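Local coordinates for pyrrolidone-carboxylate peptidase (Deinococcus radiodurans R1, PDB 5Z48) that removes N-terminal pyroglutamyl (5-oxoprolyl) groups from peptides as a cysteine peptidase of the C15 family, at the interface of chains A and B. Numbering follows the deposited sequence. Chains: chain A/B, Pyrrolidone-carboxylate peptidase.

The interface of chains A and B. Residues chain A 89, 91, 103-104, 143; chain B 84, 122, 139.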
loop_
_atom_site.group_PDB
_atom_site.type_symbol
_atom_site.label_atom_id
_atom_site.label_comp_id
_atom_site.label_asym_id
_atom_site.label_seq_id
_atom_site.Cartn_x
_atom_site.Cartn_y
_atom_site.Cartn_z
ATOM N N VAL A 89 4.299 -6.063 -25.642
ATOM C CA VAL A 89 2.838 -6.001 -25.623
ATOM C C VAL A 89 2.437 -4.592 -25.209
ATOM O O VAL A 89 3.084 -3.982 -24.349
ATOM C CB VAL A 89 2.215 -7.038 -24.660
ATOM C CG1 VAL A 89 0.668 -6.938 -24.631
ATOM C CG2 VAL A 89 2.640 -8.478 -25.052
ATOM N N ASP A 91 -0.824 -2.856 -23.545
ATOM C CA ASP A 91 -2.079 -3.095 -22.860
ATOM C C ASP A 91 -2.279 -1.933 -21.905
ATOM O O ASP A 91 -1.550 -1.810 -20.907
ATOM C CB ASP A 91 -2.087 -4.429 -22.127
ATOM C CG ASP A 91 -3.462 -4.750 -21.651
ATOM O OD1 ASP A 91 -4.263 -5.283 -22.421
ATOM O OD2 ASP A 91 -3.798 -4.370 -20.508
ATOM N N ARG A 103 -5.393 -3.426 -26.228
ATOM C CA ARG A 103 -5.655 -4.586 -25.372
ATOM C C ARG A 103 -4.836 -5.769 -25.880
ATOM O O ARG A 103 -5.053 -6.241 -27.001
ATOM C CB ARG A 103 -7.142 -4.910 -25.345
ATOM C CG ARG A 103 -7.505 -6.023 -24.355
ATOM C CD ARG A 103 -7.995 -5.400 -23.005
ATOM N NE ARG A 103 -6.974 -4.535 -22.377
ATOM C CZ ARG A 103 -7.120 -3.233 -22.113
ATOM N NH1 ARG A 103 -8.255 -2.596 -22.394
ATOM N NH2 ARG A 103 -6.147 -2.552 -21.537
ATOM N N ASP A 104 -3.866 -6.236 -25.070
ATOM C CA ASP A 104 -3.091 -7.439 -25.401
ATOM C C ASP A 104 -2.479 -7.362 -26.802
ATOM O O ASP A 104 -2.505 -8.343 -27.557
ATOM C CB ASP A 104 -3.924 -8.713 -25.307
ATOM C CG ASP A 104 -4.665 -8.852 -23.976
ATOM O OD1 ASP A 104 -4.061 -8.492 -22.954
ATOM O OD2 ASP A 104 -5.825 -9.298 -23.976
ATOM N N LEU A 143 2.673 -1.887 -19.220
ATOM C CA LEU A 143 2.539 -2.143 -20.660
ATOM C C LEU A 143 1.962 -0.911 -21.373
ATOM O O LEU A 143 1.346 -1.010 -22.429
ATOM C CB LEU A 143 1.711 -3.419 -20.916
ATOM C CG LEU A 143 2.295 -4.733 -20.360
ATOM C CD1 LEU A 143 1.350 -5.871 -20.687
ATOM C CD2 LEU A 143 3.684 -5.007 -20.941
ATOM N N ARG B 84 1.366 -12.809 -17.211
ATOM C CA ARG B 84 1.462 -12.680 -18.656
ATOM C C ARG B 84 2.756 -13.226 -19.201
ATOM O O ARG B 84 2.788 -13.655 -20.359
ATOM C CB ARG B 84 1.299 -11.205 -19.054
ATOM C CG ARG B 84 1.181 -11.032 -20.585
ATOM C CD ARG B 84 1.131 -9.546 -21.021
ATOM N NE ARG B 84 -0.034 -8.835 -20.483
ATOM C CZ ARG B 84 -1.205 -8.721 -21.113
ATOM N NH1 ARG B 84 -1.417 -9.352 -22.282
ATOM N NH2 ARG B 84 -2.171 -7.962 -20.577
ATOM N N ARG B 122 -7.998 -13.800 -21.207
ATOM C CA ARG B 122 -9.266 -13.076 -21.059
ATOM C C ARG B 122 -10.424 -14.023 -20.764
ATOM O O ARG B 122 -11.314 -13.668 -19.973
ATOM C CB ARG B 122 -9.566 -12.215 -22.289
ATOM C CG ARG B 122 -8.544 -11.093 -22.527
ATOM C CD ARG B 122 -8.566 -9.985 -21.470
ATOM N NE ARG B 122 -7.370 -9.118 -21.584
ATOM C CZ ARG B 122 -7.084 -8.153 -20.712
ATOM N NH1 ARG B 122 -7.899 -7.908 -19.683
ATOM N NH2 ARG B 122 -5.965 -7.460 -20.818
ATOM N N ASN B 139 1.842 -8.532 -14.849
ATOM C CA ASN B 139 2.865 -8.459 -15.883
ATOM C C ASN B 139 4.268 -8.680 -15.340
ATOM O O ASN B 139 5.245 -8.573 -16.100
ATOM C CB ASN B 139 2.734 -7.121 -16.598
ATOM C CG ASN B 139 1.432 -7.051 -17.353
ATOM O OD1 ASN B 139 1.098 -8.022 -18.033
ATOM N ND2 ASN B 139 0.701 -5.957 -17.238
HETATM O O HOH W 1 -2.018 -6.073 -18.391
#
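A salt-bridge network joins two copies of the peptidase here, part of a two-fold symmetric interface within the homotetramer, where A:Asp104 takes both B:Arg84 and B:Arg122 on its carboxylate. B:Arg122, from helix 121-130, meets it tip to tip and side-on: B:Arg122 NE reaches the syn lone pair of A:Asp104 OD2 at 2.9 Å, and NH2 gives a nearly straight bond (167° at H) to OD1. B:Arg84 comes end-on, its guanidinium plane turned 48° from the carboxylate. Its NH1 lies 2.9 Å from A:Asp104 OD1 and meets it from above the carboxylate plane, while NH2 bonds the same oxygen nearly along the C-O axis. Three N-H groups from two arginines thus grip OD1. An alanine in place of A:Asp104 would probably leave both guanidinium groups without the carboxylate that pairs them and B:Arg122 freer to swing. A:Asp91 OD1 pairs with B:Arg122 NH2 as a salt bridge without a hydrogen bond, and it accepts a hydrogen bond from the backbone N-H of A:Asp104 through the anti lone pair, bracing the loop. A:Arg103 holds A:Asp91 side-on through NE and NH2; its bent chain lays CD over one face of the B:Arg122 guanidinium, 3.6 Å above the plane and toward the rim. The carboxylates of A:Asp91 and A:Asp104 would probably offset the repulsion between A:Arg103 and B:Arg122. On the other flank, a bend at chi3 (-62°) turns the guanidinium of B:Arg84 so that its NE donates to B:Asn139 OD1, which helps fix the group's rotation. The CD1 methyl of A:Leu143 packs tip to tip against B:Asn139 and lies 3.3 Å from B:Arg84 NE. Water 1 joins B:Arg84 NH2 and B:Asn139 ND2 to A:Asp91, its oxygen 3.2 Å from A:Asp91 OD2.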